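Local coordinates for protein tRNA (guanine(9)-N1)-methyltransferase (Schizosaccharomyces pombe, PDB 4JWH) that catalyses the transfer of a methyl group from S-adenosyl-L-methionine to N1 of guanine at position 9 of cytoplasmic tRNA, at residues N198-D206 / L261-W270. Residues are numbered along the deposited sequence; the frame is centred on the assembly and turned at random.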
ATOM      1  N   ASN A 198      -1.327 -17.534   2.026  1.00 30.81           N
ATOM      2  CA  ASN A 198      -2.632 -17.098   2.504  1.00 29.62           C
ATOM      3  C   ASN A 198      -3.277 -16.075   1.574  1.00 29.12           C
ATOM      4  O   ASN A 198      -2.569 -15.328   0.879  1.00 28.95           O
ATOM      5  CB  ASN A 198      -2.501 -16.488   3.894  1.00 29.71           C
ATOM      6  CG  ASN A 198      -1.666 -17.346   4.830  1.00 31.44           C
ATOM      7  OD1 ASN A 198      -1.827 -18.578   4.870  1.00 31.41           O
ATOM      8  ND2 ASN A 198      -0.765 -16.707   5.576  1.00 27.64           N
ATOM      9  N   THR A 199      -4.613 -16.028   1.572  1.00 27.21           N
ATOM     10  CA  THR A 199      -5.349 -15.119   0.677  1.00 26.03           C
ATOM     11  C   THR A 199      -6.238 -14.177   1.495  1.00 25.95           C
ATOM     12  O   THR A 199      -6.989 -14.625   2.343  1.00 24.89           O
ATOM     13  CB  THR A 199      -6.178 -15.904  -0.361  1.00 25.46           C
ATOM     14  OG1 THR A 199      -5.295 -16.678  -1.175  1.00 26.98           O
ATOM     15  CG2 THR A 199      -6.945 -14.979  -1.265  1.00 24.80           C
ATOM     16  N   ILE A 200      -6.133 -12.872   1.250  1.00 25.15           N
ATOM     17  CA  ILE A 200      -7.026 -11.926   1.912  1.00 24.37           C
ATOM     18  C   ILE A 200      -8.401 -11.949   1.253  1.00 23.88           C
ATOM     19  O   ILE A 200      -8.507 -12.023   0.016  1.00 23.28           O
ATOM     20  CB  ILE A 200      -6.430 -10.503   2.016  1.00 24.94           C
ATOM     21  CG1 ILE A 200      -7.154  -9.722   3.118  1.00 26.51           C
ATOM     22  CG2 ILE A 200      -6.461  -9.750   0.693  1.00 26.27           C
ATOM     23  CD1 ILE A 200      -6.283  -8.762   3.806  1.00 28.57           C
ATOM     24  N   THR A 201      -9.442 -11.926   2.079  1.00 21.69           N
ATOM     25  CA  THR A 201     -10.797 -12.002   1.599  1.00 22.65           C
ATOM     26  C   THR A 201     -11.656 -10.845   2.068  1.00 22.85           C
ATOM     27  O   THR A 201     -12.685 -10.560   1.476  1.00 22.46           O
ATOM     28  CB  THR A 201     -11.440 -13.323   1.988  1.00 22.68           C
ATOM     29  OG1 THR A 201     -11.391 -13.455   3.402  1.00 24.97           O
ATOM     30  CG2 THR A 201     -10.673 -14.497   1.339  1.00 23.81           C
ATOM     31  N   GLU A 202     -11.211 -10.165   3.116  1.00 23.53           N
ATOM     32  CA  GLU A 202     -11.891  -8.996   3.629  1.00 25.22           C
ATOM     33  C   GLU A 202     -10.889  -8.126   4.372  1.00 24.77           C
ATOM     34  O   GLU A 202      -9.991  -8.655   5.050  1.00 25.32           O
ATOM     35  CB  GLU A 202     -12.973  -9.429   4.610  1.00 25.78           C
ATOM     36  CG  GLU A 202     -14.324  -9.710   3.957  1.00 31.22           C
ATOM     37  CD  GLU A 202     -15.408  -9.807   4.988  1.00 39.62           C
ATOM     38  OE1 GLU A 202     -15.416 -10.835   5.713  1.00 44.28           O
ATOM     39  OE2 GLU A 202     -16.234  -8.863   5.086  1.00 42.45           O
ATOM     40  N   LEU A 203     -11.060  -6.812   4.286  1.00 24.09           N
ATOM     41  CA  LEU A 203     -10.254  -5.916   5.103  1.00 24.78           C
ATOM     42  C   LEU A 203     -10.964  -5.657   6.409  1.00 25.50           C
ATOM     43  O   LEU A 203     -12.099  -5.208   6.425  1.00 26.13           O
ATOM     44  CB  LEU A 203      -9.932  -4.596   4.380  1.00 24.89           C
ATOM     45  CG  LEU A 203      -9.345  -4.761   2.969  1.00 26.30           C
ATOM     46  CD1 LEU A 203      -9.242  -3.450   2.226  1.00 26.33           C
ATOM     47  CD2 LEU A 203      -7.989  -5.430   3.033  1.00 26.47           C
ATOM     48  N   ASP A 204     -10.250  -5.928   7.494  1.00 26.32           N
ATOM     49  CA  ASP A 204     -10.743  -5.853   8.858  1.00 27.24           C
ATOM     50  C   ASP A 204     -10.599  -4.407   9.370  1.00 26.19           C
ATOM     51  O   ASP A 204      -9.511  -3.845   9.318  1.00 24.45           O
ATOM     52  CB  ASP A 204      -9.793  -6.735   9.663  1.00 29.18           C
ATOM     53  CG  ASP A 204     -10.471  -7.665  10.588  1.00 34.29           C
ATOM     54  OD1 ASP A 204     -11.133  -7.182  11.534  1.00 41.06           O
ATOM     55  OD2 ASP A 204     -10.266  -8.896  10.415  1.00 40.16           O
ATOM     56  N   GLU A 205     -11.664  -3.824   9.900  1.00 24.32           N
ATOM     57  CA  GLU A 205     -11.555  -2.468  10.450  1.00 24.88           C
ATOM     58  C   GLU A 205     -10.480  -2.291  11.535  1.00 24.16           C
ATOM     59  O   GLU A 205     -10.023  -1.169  11.766  1.00 24.02           O
ATOM     60  CB  GLU A 205     -12.917  -1.906  10.938  1.00 25.75           C
ATOM     61  CG  GLU A 205     -13.870  -1.311   9.837  1.00 28.46           C
ATOM     62  CD  GLU A 205     -13.319  -0.091   9.045  1.00 33.90           C
ATOM     63  OE1 GLU A 205     -13.110   1.001   9.641  1.00 34.19           O
ATOM     64  OE2 GLU A 205     -13.134  -0.211   7.793  1.00 34.40           O
ATOM     65  N   ASP A 206     -10.097  -3.361  12.228  1.00 23.45           N
ATOM     66  CA  ASP A 206      -9.130  -3.186  13.325  1.00 23.78           C
ATOM     67  C   ASP A 206      -7.695  -3.569  12.910  1.00 23.29           C
ATOM     68  O   ASP A 206      -6.757  -3.504  13.732  1.00 21.90           O
ATOM     69  CB  ASP A 206      -9.608  -3.842  14.660  1.00 24.45           C
ATOM     70  CG  ASP A 206      -9.681  -5.360  14.578  1.00 28.28           C
ATOM     71  OD1 ASP A 206      -9.501  -6.050  15.611  1.00 31.10           O
ATOM     72  OD2 ASP A 206      -9.896  -5.879  13.456  1.00 30.81           O
ATOM     73  N   LEU A 261      -7.452  -2.041  -2.620  1.00 16.04           N
ATOM     74  CA  LEU A 261      -7.890  -2.097  -1.213  1.00 16.43           C
ATOM     75  C   LEU A 261      -8.960  -1.059  -0.950  1.00 16.10           C
ATOM     76  O   LEU A 261      -9.993  -1.367  -0.367  1.00 16.75           O
ATOM     77  CB  LEU A 261      -6.722  -1.887  -0.253  1.00 16.65           C
ATOM     78  CG  LEU A 261      -5.556  -2.881  -0.407  1.00 18.56           C
ATOM     79  CD1 LEU A 261      -4.429  -2.456   0.561  1.00 20.47           C
ATOM     80  CD2 LEU A 261      -6.051  -4.301  -0.079  1.00 19.34           C
ATOM     81  N   SER A 262      -8.714   0.159  -1.398  1.00 16.54           N
ATOM     82  CA  SER A 262      -9.591   1.282  -1.158  1.00 17.39           C
ATOM     83  C   SER A 262     -10.951   1.057  -1.822  1.00 18.48           C
ATOM     84  O   SER A 262     -12.015   1.328  -1.229  1.00 17.46           O
ATOM     85  CB  SER A 262      -8.901   2.556  -1.678  1.00 18.49           C
ATOM     86  OG  SER A 262      -9.671   3.719  -1.424  1.00 18.55           O
ATOM     87  N   LEU A 263     -10.926   0.501  -3.032  1.00 18.72           N
ATOM     88  CA  LEU A 263     -12.169   0.197  -3.727  1.00 19.97           C
ATOM     89  C   LEU A 263     -12.941  -0.958  -3.088  1.00 19.93           C
ATOM     90  O   LEU A 263     -14.182  -1.005  -3.122  1.00 19.78           O
ATOM     91  CB  LEU A 263     -11.925  -0.029  -5.215  1.00 20.12           C
ATOM     92  CG  LEU A 263     -11.637   1.293  -5.968  1.00 23.09           C
ATOM     93  CD1 LEU A 263     -11.261   1.051  -7.447  1.00 22.76           C
ATOM     94  CD2 LEU A 263     -12.772   2.261  -5.886  1.00 21.17           C
ATOM     95  N   TRP A 264     -12.221  -1.889  -2.480  1.00 20.84           N
ATOM     96  CA  TRP A 264     -12.892  -2.941  -1.756  1.00 20.68           C
ATOM     97  C   TRP A 264     -13.676  -2.345  -0.585  1.00 21.34           C
ATOM     98  O   TRP A 264     -14.808  -2.753  -0.335  1.00 21.35           O
ATOM     99  CB  TRP A 264     -11.941  -4.037  -1.262  1.00 20.53           C
ATOM    100  CG  TRP A 264     -12.753  -5.204  -0.722  1.00 22.17           C
ATOM    101  CD1 TRP A 264     -13.250  -6.250  -1.432  1.00 21.71           C
ATOM    102  CD2 TRP A 264     -13.186  -5.397   0.641  1.00 22.00           C
ATOM    103  NE1 TRP A 264     -13.974  -7.095  -0.600  1.00 22.48           N
ATOM    104  CE2 TRP A 264     -13.939  -6.596   0.678  1.00 23.69           C
ATOM    105  CE3 TRP A 264     -13.007  -4.669   1.829  1.00 21.10           C
ATOM    106  CZ2 TRP A 264     -14.525  -7.086   1.862  1.00 22.27           C
ATOM    107  CZ3 TRP A 264     -13.583  -5.146   3.000  1.00 23.00           C
ATOM    108  CH2 TRP A 264     -14.331  -6.350   3.012  1.00 22.36           C
ATOM    109  N   LEU A 265     -13.084  -1.401   0.139  1.00 21.68           N
ATOM    110  CA  LEU A 265     -13.832  -0.719   1.204  1.00 22.66           C
ATOM    111  C   LEU A 265     -15.171  -0.182   0.686  1.00 23.48           C
ATOM    112  O   LEU A 265     -16.216  -0.372   1.319  1.00 23.62           O
ATOM    113  CB  LEU A 265     -12.998   0.387   1.843  1.00 21.92           C
ATOM    114  CG  LEU A 265     -11.744  -0.144   2.527  1.00 23.30           C
ATOM    115  CD1 LEU A 265     -10.875   0.990   3.027  1.00 25.14           C
ATOM    116  CD2 LEU A 265     -12.099  -1.136   3.664  1.00 19.76           C
ATOM    117  N   GLU A 266     -15.137   0.467  -0.476  1.00 24.08           N
ATOM    118  CA  GLU A 266     -16.348   0.997  -1.087  1.00 25.87           C
ATOM    119  C   GLU A 266     -17.333  -0.088  -1.536  1.00 26.02           C
ATOM    120  O   GLU A 266     -18.511  -0.059  -1.169  1.00 27.14           O
ATOM    121  CB  GLU A 266     -15.986   1.881  -2.278  1.00 25.14           C
ATOM    122  CG  GLU A 266     -17.224   2.335  -3.029  1.00 31.09           C
ATOM    123  CD  GLU A 266     -17.011   3.553  -3.923  1.00 34.44           C
ATOM    124  OE1 GLU A 266     -15.972   4.239  -3.813  1.00 34.01           O
ATOM    125  OE2 GLU A 266     -17.930   3.819  -4.723  1.00 39.58           O
ATOM    126  N   TYR A 267     -16.858  -1.030  -2.347  1.00 26.12           N
ATOM    127  CA  TYR A 267     -17.773  -1.966  -3.001  1.00 26.91           C
ATOM    128  C   TYR A 267     -17.987  -3.235  -2.187  1.00 27.03           C
ATOM    129  O   TYR A 267     -19.042  -3.862  -2.286  1.00 27.00           O
ATOM    130  CB  TYR A 267     -17.260  -2.349  -4.409  1.00 27.44           C
ATOM    131  CG  TYR A 267     -17.033  -1.201  -5.369  1.00 28.94           C
ATOM    132  CD1 TYR A 267     -17.963  -0.160  -5.493  1.00 32.91           C
ATOM    133  CD2 TYR A 267     -15.894  -1.158  -6.175  1.00 32.20           C
ATOM    134  CE1 TYR A 267     -17.752   0.916  -6.414  1.00 32.74           C
ATOM    135  CE2 TYR A 267     -15.676  -0.096  -7.089  1.00 31.97           C
ATOM    136  CZ  TYR A 267     -16.599   0.935  -7.190  1.00 33.47           C
ATOM    137  OH  TYR A 267     -16.384   1.963  -8.099  1.00 35.76           O
ATOM    138  N   ARG A 268     -16.981  -3.606  -1.389  1.00 26.92           N
ATOM    139  CA  ARG A 268     -16.931  -4.922  -0.708  1.00 27.35           C
ATOM    140  C   ARG A 268     -17.062  -6.142  -1.639  1.00 26.93           C
ATOM    141  O   ARG A 268     -17.616  -7.202  -1.267  1.00 27.79           O
ATOM    142  CB  ARG A 268     -17.866  -4.956   0.502  1.00 28.24           C
ATOM    143  CG  ARG A 268     -17.415  -3.986   1.606  1.00 29.83           C
ATOM    144  CD  ARG A 268     -18.363  -3.992   2.782  1.00 34.66           C
ATOM    145  NE  ARG A 268     -18.172  -5.173   3.621  1.00 37.06           N
ATOM    146  CZ  ARG A 268     -17.343  -5.228   4.668  1.00 38.52           C
ATOM    147  NH1 ARG A 268     -16.621  -4.159   5.015  1.00 38.18           N
ATOM    148  NH2 ARG A 268     -17.228  -6.361   5.365  1.00 37.22           N
ATOM    149  N   ASP A 269     -16.478  -5.984  -2.829  1.00 26.11           N
ATOM    150  CA  ASP A 269     -16.601  -6.893  -3.962  1.00 25.04           C
ATOM    151  C   ASP A 269     -15.222  -6.844  -4.625  1.00 24.94           C
ATOM    152  O   ASP A 269     -14.798  -5.784  -5.134  1.00 24.81           O
ATOM    153  CB  ASP A 269     -17.724  -6.314  -4.857  1.00 25.73           C
ATOM    154  CG  ASP A 269     -17.925  -7.070  -6.179  1.00 29.24           C
ATOM    155  OD1 ASP A 269     -18.990  -6.841  -6.808  1.00 33.30           O
ATOM    156  OD2 ASP A 269     -17.064  -7.867  -6.597  1.00 29.64           O
ATOM    157  N   TRP A 270     -14.476  -7.950  -4.596  1.00 23.67           N
ATOM    158  CA  TRP A 270     -13.129  -7.881  -5.173  1.00 24.05           C
ATOM    159  C   TRP A 270     -13.200  -7.760  -6.680  1.00 24.26           C
ATOM    160  O   TRP A 270     -12.363  -7.105  -7.273  1.00 23.52           O
ATOM    161  CB  TRP A 270     -12.215  -9.061  -4.787  1.00 23.49           C
ATOM    162  CG  TRP A 270     -11.939  -9.136  -3.337  1.00 23.19           C
ATOM    163  CD1 TRP A 270     -12.549  -9.954  -2.427  1.00 23.13           C
ATOM    164  CD2 TRP A 270     -10.948  -8.398  -2.621  1.00 22.28           C
ATOM    165  NE1 TRP A 270     -12.022  -9.737  -1.175  1.00 24.44           N
ATOM    166  CE2 TRP A 270     -11.033  -8.792  -1.268  1.00 23.38           C
ATOM    167  CE3 TRP A 270     -10.015  -7.408  -2.988  1.00 21.27           C
ATOM    168  CZ2 TRP A 270     -10.220  -8.240  -0.273  1.00 21.44           C
ATOM    169  CZ3 TRP A 270      -9.198  -6.855  -1.996  1.00 25.75           C
ATOM    170  CH2 TRP A 270      -9.318  -7.275  -0.650  1.00 23.28           C
TER
HETATM  171  O   HOH W   1     -13.872  -3.159   6.685  1.00 39.67           O
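The irregular chain passes Trp270 and Arg268, the latter with positive phi, before reaching the last turns of the helix, where the CA atoms of Leu203 and Leu265 are 7.4 Å apart. Trp270 NE1 donates to Thr201 O (2.9 Å, N-H...O 162°); the oxygen lies in the indole plane, whereas the donor stands above the carbonyl plane. Trp270 CH2 meets Ile200 CG2 at 4.0 Å, and one face of its ring receives Trp264 CD1. Replacing Trp270 by alanine would probably leave Thr201 O without this N-H donor and open a gap beside Trp264 and Ile200. Trp264, its CG anti to the backbone N (chi1 -171°), is swung against the loop: Leu203 N lies over one ring face, 3.3 Å from CZ3, and Glu202 CA makes an off-centre CH-pi contact. Glu202 CG packs on Trp264 CZ2 at 3.4 Å, and the extended chain carries OE2 to a salt bridge with Arg268 NH2 (2.7 Å), their planes nearly perpendicular. Trp264 CH2 sits over the centre of one guanidinium face. Leu203 inserts between Leu261 and Leu265, CD2 reaching Leu261 CD2 at 3.8 Å. A water donates to Leu203 O and Glu205 OE2 and weakly accepts from Arg268 NH1; Glu205 OE2 also hydrogen-bonds Ser102 OG. In this SPOUT-family domain the contact ties the loop between parallel strands 189-192 and 208-212 to helix 254-267; Leu261 also packs on Ile211 and approaches cofactor-binding Leu192.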